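PDB 7B9F: EccC5 from Mycobacterium xenopi RIVM700367, which is an FtsK/SpoIIIE-family P-loop ATPase that probably powers protein export through the mycobacterial ESX-5 type VII secretion system. Local coordinates for residues Ile238-Met252 / Asp263-Arg275. Residues are numbered along the deposited sequence; the frame is centred on the assembly and turned at random.
Sequences ICQLAFSHGPDHVQM and DWVKWIPHFGDPR
His270 places its imidazole between Ala242 and Pro247, where helix 227-244 ends and the chain turns toward strand 250-256. Its NE2 donates a hydrogen bond to His245 O, the carbonyl of the first residue to leave the helix. A second bond, from Met252 N to His270 O, is weak at 3.4 Å. Val250 O lies at the ring edge, in plane, 3.3 Å from His270 CD2.

Both ring faces are covered by CH-pi contacts. Pro247 CG sits over the centre of one face, 4.0 Å from the centroid. Ala242 CA lies over the opposite face, offset toward the rim. CG of His270 stands anti to its own carbonyl carbon (chi1 -52°), and this points the ring between Pro247 and Ala242.

Most of the remaining contacts are apolar. Met252 CB packs over one face of Phe271, and Val265 CB covers the opposite face. Met252 SD makes an oblique Met-aromatic contact with the same ring, 4.9 Å from its centroid. Ile238 CG2 meets Trp264 CH2 at 3.7 Å and also reaches the edge of Phe271. Ala242 CB touches Ile268 CG2. Gln251 NE2 rests against Pro274 CG at 3.9 Å. Helix 402-412 adds Phe408 against Cys239 and Ala409 against Ile268.

The contact packs the turn leading into edge strand 272-273 against the end of helix 227-244 and the start of strand 250-256 of the same mixed sheet. With NE2 acting as donor and carbonyl oxygens nearby, the imidazole has a polar edge between two apolar faces, an arrangement that probably fixes its rotation.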
loop_
_atom_site.group_PDB
_atom_site.type_symbol
_atom_site.label_atom_id
_atom_site.label_comp_id
_atom_site.label_asym_id
_atom_site.label_seq_id
_atom_site.Cartn_x
_atom_site.Cartn_y
_atom_site.Cartn_z
ATOM N N ILE C 238 35.500 10.993 -7.172
ATOM C CA ILE C 238 36.340 11.414 -6.055
ATOM C C ILE C 238 35.943 10.679 -4.791
ATOM O O ILE C 238 36.796 10.205 -4.034
ATOM C CB ILE C 238 36.250 12.936 -5.862
ATOM C CG1 ILE C 238 36.903 13.659 -7.025
ATOM C CG2 ILE C 238 36.934 13.350 -4.591
ATOM C CD1 ILE C 238 38.342 13.335 -7.188
ATOM N N CYS C 239 34.643 10.527 -4.572
ATOM C CA CYS C 239 34.180 9.884 -3.355
ATOM C C CYS C 239 34.484 8.393 -3.361
ATOM O O CYS C 239 34.825 7.826 -2.319
ATOM C CB CYS C 239 32.693 10.143 -3.192
ATOM S SG CYS C 239 32.395 11.742 -2.447
ATOM N N GLN C 240 34.375 7.741 -4.520
ATOM C CA GLN C 240 34.721 6.326 -4.590
ATOM C C GLN C 240 36.197 6.104 -4.307
ATOM O O GLN C 240 36.557 5.182 -3.563
ATOM C CB GLN C 240 34.354 5.756 -5.954
ATOM C CG GLN C 240 32.877 5.605 -6.192
ATOM C CD GLN C 240 32.292 4.412 -5.504
ATOM O OE1 GLN C 240 32.999 3.617 -4.896
ATOM N NE2 GLN C 240 30.984 4.271 -5.603
ATOM N N LEU C 241 37.067 6.940 -4.880
ATOM C CA LEU C 241 38.489 6.826 -4.568
ATOM C C LEU C 241 38.749 7.060 -3.092
ATOM O O LEU C 241 39.530 6.336 -2.470
ATOM C CB LEU C 241 39.335 7.811 -5.366
ATOM C CG LEU C 241 39.842 7.618 -6.786
ATOM C CD1 LEU C 241 40.785 6.433 -6.825
ATOM C CD2 LEU C 241 38.789 7.534 -7.827
ATOM N N ALA C 242 38.125 8.088 -2.521
ATOM C CA ALA C 242 38.401 8.432 -1.135
ATOM C C ALA C 242 37.952 7.336 -0.188
ATOM O O ALA C 242 38.650 7.024 0.780
ATOM C CB ALA C 242 37.733 9.754 -0.778
ATOM N N PHE C 243 36.791 6.737 -0.440
ATOM C CA PHE C 243 36.336 5.673 0.442
ATOM C C PHE C 243 37.166 4.414 0.275
ATOM O O PHE C 243 37.585 3.808 1.263
ATOM C CB PHE C 243 34.867 5.356 0.214
ATOM C CG PHE C 243 34.399 4.170 0.988
ATOM C CD1 PHE C 243 34.190 4.256 2.342
ATOM C CD2 PHE C 243 34.181 2.966 0.360
ATOM C CE1 PHE C 243 33.774 3.163 3.056
ATOM C CE2 PHE C 243 33.761 1.873 1.071
ATOM C CZ PHE C 243 33.557 1.972 2.420
ATOM N N SER C 244 37.413 3.991 -0.957
ATOM C CA SER C 244 38.017 2.679 -1.113
ATOM C C SER C 244 39.526 2.678 -0.961
ATOM O O SER C 244 40.086 1.645 -0.603
ATOM C CB SER C 244 37.660 2.086 -2.469
ATOM O OG SER C 244 38.147 2.905 -3.504
ATOM N N HIS C 245 40.204 3.791 -1.199
ATOM C CA HIS C 245 41.659 3.816 -1.148
ATOM C C HIS C 245 42.149 4.756 -0.063
ATOM O O HIS C 245 41.639 5.866 0.091
ATOM C CB HIS C 245 42.240 4.229 -2.478
ATOM C CG HIS C 245 41.922 3.284 -3.583
ATOM N ND1 HIS C 245 40.657 3.150 -4.105
ATOM C CD2 HIS C 245 42.703 2.417 -4.259
ATOM C CE1 HIS C 245 40.673 2.245 -5.064
ATOM N NE2 HIS C 245 41.903 1.783 -5.174
ATOM N N GLY C 246 43.156 4.314 0.671
ATOM C CA GLY C 246 43.685 5.079 1.767
ATOM C C GLY C 246 44.485 6.263 1.286
ATOM O O GLY C 246 44.886 6.334 0.126
ATOM N N PRO C 247 44.700 7.240 2.165
ATOM C CA PRO C 247 45.515 8.399 1.792
ATOM C C PRO C 247 46.949 8.061 1.476
ATOM O O PRO C 247 47.629 8.863 0.829
ATOM C CB PRO C 247 45.425 9.292 3.029
ATOM C CG PRO C 247 44.131 8.947 3.620
ATOM C CD PRO C 247 43.998 7.467 3.430
ATOM N N ASP C 248 47.445 6.915 1.922
ATOM C CA ASP C 248 48.815 6.542 1.625
ATOM C C ASP C 248 48.979 5.904 0.256
ATOM O O ASP C 248 50.106 5.794 -0.225
ATOM C CB ASP C 248 49.347 5.629 2.732
ATOM C CG ASP C 248 48.578 4.325 2.851
ATOM O OD1 ASP C 248 47.591 4.111 2.119
ATOM O OD2 ASP C 248 48.959 3.500 3.705
ATOM N N HIS C 249 47.893 5.474 -0.374
ATOM C CA HIS C 249 47.973 4.877 -1.697
ATOM C C HIS C 249 47.519 5.805 -2.809
ATOM O O HIS C 249 48.042 5.716 -3.919
ATOM C CB HIS C 249 47.141 3.597 -1.755
ATOM C CG HIS C 249 47.632 2.518 -0.844
ATOM N ND1 HIS C 249 46.864 1.428 -0.504
ATOM C CD2 HIS C 249 48.821 2.351 -0.221
ATOM C CE1 HIS C 249 47.555 0.641 0.299
ATOM N NE2 HIS C 249 48.747 1.177 0.485
ATOM N N VAL C 250 46.549 6.673 -2.554
ATOM C CA VAL C 250 46.023 7.582 -3.562
ATOM C C VAL C 250 45.994 8.989 -2.991
ATOM O O VAL C 250 45.429 9.213 -1.918
ATOM C CB VAL C 250 44.616 7.167 -4.022
ATOM C CG1 VAL C 250 44.073 8.167 -4.991
ATOM C CG2 VAL C 250 44.658 5.821 -4.684
ATOM N N GLN C 251 46.586 9.935 -3.706
ATOM C CA GLN C 251 46.434 11.347 -3.410
ATOM C C GLN C 251 45.837 12.036 -4.621
ATOM O O GLN C 251 45.993 11.576 -5.751
ATOM C CB GLN C 251 47.747 12.000 -3.049
ATOM C CG GLN C 251 48.358 11.470 -1.797
ATOM C CD GLN C 251 49.561 12.271 -1.385
ATOM O OE1 GLN C 251 49.805 13.353 -1.912
ATOM N NE2 GLN C 251 50.317 11.755 -0.430
ATOM N N MET C 252 45.138 13.136 -4.381
ATOM C CA MET C 252 44.313 13.751 -5.403
ATOM C C MET C 252 44.639 15.230 -5.505
ATOM O O MET C 252 45.022 15.861 -4.524
ATOM C CB MET C 252 42.839 13.569 -5.088
ATOM C CG MET C 252 42.471 12.141 -4.803
ATOM S SD MET C 252 40.730 11.797 -4.931
ATOM C CE MET C 252 40.560 10.706 -3.537
ATOM N N ASP C 263 34.997 23.505 -3.036
ATOM C CA ASP C 263 35.333 23.818 -1.658
ATOM C C ASP C 263 35.034 22.666 -0.719
ATOM O O ASP C 263 35.543 22.650 0.402
ATOM C CB ASP C 263 34.582 25.057 -1.200
ATOM C CG ASP C 263 35.251 25.731 -0.035
ATOM O OD1 ASP C 263 36.449 26.056 -0.156
ATOM O OD2 ASP C 263 34.588 25.931 1.003
ATOM N N TRP C 264 34.219 21.707 -1.147
ATOM C CA TRP C 264 33.868 20.593 -0.283
ATOM C C TRP C 264 34.997 19.597 -0.115
ATOM O O TRP C 264 34.948 18.783 0.808
ATOM C CB TRP C 264 32.641 19.888 -0.835
ATOM C CG TRP C 264 32.856 19.317 -2.179
ATOM C CD1 TRP C 264 32.617 19.928 -3.363
ATOM C CD2 TRP C 264 33.323 18.007 -2.489
ATOM N NE1 TRP C 264 32.919 19.088 -4.399
ATOM C CE2 TRP C 264 33.354 17.897 -3.885
ATOM C CE3 TRP C 264 33.717 16.915 -1.722
ATOM C CZ2 TRP C 264 33.768 16.748 -4.528
ATOM C CZ3 TRP C 264 34.126 15.776 -2.363
ATOM C CH2 TRP C 264 34.148 15.699 -3.749
ATOM N N VAL C 265 36.008 19.627 -0.981
ATOM C CA VAL C 265 37.068 18.628 -0.904
ATOM C C VAL C 265 38.110 18.939 0.148
ATOM O O VAL C 265 39.012 18.126 0.360
ATOM C CB VAL C 265 37.802 18.460 -2.244
ATOM C CG1 VAL C 265 36.813 18.296 -3.359
ATOM C CG2 VAL C 265 38.693 19.644 -2.502
ATOM N N LYS C 266 38.024 20.092 0.807
ATOM C CA LYS C 266 38.996 20.419 1.842
ATOM C C LYS C 266 38.906 19.467 3.026
ATOM O O LYS C 266 39.880 19.307 3.765
ATOM C CB LYS C 266 38.815 21.866 2.288
ATOM C CG LYS C 266 37.517 22.155 2.991
ATOM C CD LYS C 266 37.373 23.636 3.238
ATOM C CE LYS C 266 36.024 23.974 3.819
ATOM N NZ LYS C 266 34.997 24.163 2.770
ATOM N N TRP C 267 37.756 18.829 3.220
ATOM C CA TRP C 267 37.592 17.894 4.325
ATOM C C TRP C 267 38.338 16.586 4.086
ATOM O O TRP C 267 38.843 15.978 5.034
ATOM C CB TRP C 267 36.110 17.634 4.535
ATOM C CG TRP C 267 35.338 18.862 4.832
ATOM C CD1 TRP C 267 34.328 19.378 4.096
ATOM C CD2 TRP C 267 35.450 19.685 5.992
ATOM N NE1 TRP C 267 33.835 20.505 4.692
ATOM C CE2 TRP C 267 34.503 20.708 5.867
ATOM C CE3 TRP C 267 36.274 19.668 7.115
ATOM C CZ2 TRP C 267 34.356 21.704 6.814
ATOM C CZ3 TRP C 267 36.126 20.653 8.053
ATOM C CH2 TRP C 267 35.175 21.656 7.900
ATOM N N ILE C 268 38.408 16.136 2.837
ATOM C CA ILE C 268 38.897 14.791 2.498
ATOM C C ILE C 268 40.380 14.687 2.833
ATOM O O ILE C 268 41.140 15.623 2.540
ATOM C CB ILE C 268 38.645 14.505 1.020
ATOM C CG1 ILE C 268 37.159 14.573 0.716
ATOM C CG2 ILE C 268 39.170 13.153 0.629
ATOM C CD1 ILE C 268 36.386 13.456 1.317
ATOM N N PRO C 269 40.833 13.599 3.460
ATOM C CA PRO C 269 42.251 13.501 3.817
ATOM C C PRO C 269 43.166 13.346 2.628
ATOM O O PRO C 269 44.329 13.753 2.708
ATOM C CB PRO C 269 42.300 12.256 4.706
ATOM C CG PRO C 269 40.955 12.137 5.240
ATOM C CD PRO C 269 40.059 12.541 4.113
ATOM N N HIS C 270 42.688 12.757 1.534
ATOM C CA HIS C 270 43.559 12.473 0.401
ATOM C C HIS C 270 44.062 13.724 -0.288
ATOM O O HIS C 270 45.052 13.655 -1.015
ATOM C CB HIS C 270 42.852 11.584 -0.614
ATOM C CG HIS C 270 42.260 10.344 -0.026
ATOM N ND1 HIS C 270 41.177 10.359 0.822
ATOM C CD2 HIS C 270 42.616 9.047 -0.155
ATOM C CE1 HIS C 270 40.890 9.124 1.187
ATOM N NE2 HIS C 270 41.748 8.309 0.607
ATOM N N PHE C 271 43.425 14.861 -0.074
ATOM C CA PHE C 271 43.907 16.095 -0.662
ATOM C C PHE C 271 44.977 16.755 0.184
ATOM O O PHE C 271 45.502 17.796 -0.209
ATOM C CB PHE C 271 42.753 17.065 -0.875
ATOM C CG PHE C 271 41.791 16.631 -1.924
ATOM C CD1 PHE C 271 40.796 15.728 -1.635
ATOM C CD2 PHE C 271 41.878 17.127 -3.200
ATOM C CE1 PHE C 271 39.912 15.327 -2.598
ATOM C CE2 PHE C 271 40.994 16.725 -4.165
ATOM C CZ PHE C 271 40.010 15.827 -3.863
ATOM N N GLY C 272 45.316 16.180 1.325
ATOM C CA GLY C 272 46.319 16.779 2.171
ATOM C C GLY C 272 47.722 16.608 1.638
ATOM O O GLY C 272 48.191 15.485 1.461
ATOM N N ASP C 273 48.396 17.713 1.371
ATOM C CA ASP C 273 49.791 17.663 0.966
ATOM C C ASP C 273 50.658 17.475 2.199
ATOM O O ASP C 273 50.651 18.336 3.081
ATOM C CB ASP C 273 50.173 18.945 0.248
ATOM C CG ASP C 273 51.525 18.867 -0.420
ATOM O OD1 ASP C 273 52.161 17.798 -0.387
ATOM O OD2 ASP C 273 51.955 19.888 -0.994
ATOM N N PRO C 274 51.408 16.380 2.305
ATOM C CA PRO C 274 52.212 16.169 3.515
ATOM C C PRO C 274 53.342 17.167 3.678
ATOM O O PRO C 274 53.780 17.404 4.808
ATOM C CB PRO C 274 52.746 14.745 3.328
ATOM C CG PRO C 274 51.808 14.117 2.352
ATOM C CD PRO C 274 51.446 15.211 1.418
ATOM N N ARG C 275 53.826 17.761 2.594
ATOM C CA ARG C 275 55.018 18.590 2.695
ATOM C C ARG C 275 54.730 19.945 3.328
ATOM O O ARG C 275 55.502 20.405 4.172
ATOM C CB ARG C 275 55.644 18.765 1.318
ATOM C CG ARG C 275 56.234 17.489 0.758
ATOM C CD ARG C 275 56.864 17.740 -0.589
ATOM N NE ARG C 275 55.849 18.048 -1.590
ATOM C CZ ARG C 275 55.704 19.238 -2.163
ATOM N NH1 ARG C 275 56.508 20.238 -1.834
ATOM N NH2 ARG C 275 54.751 19.429 -3.061
#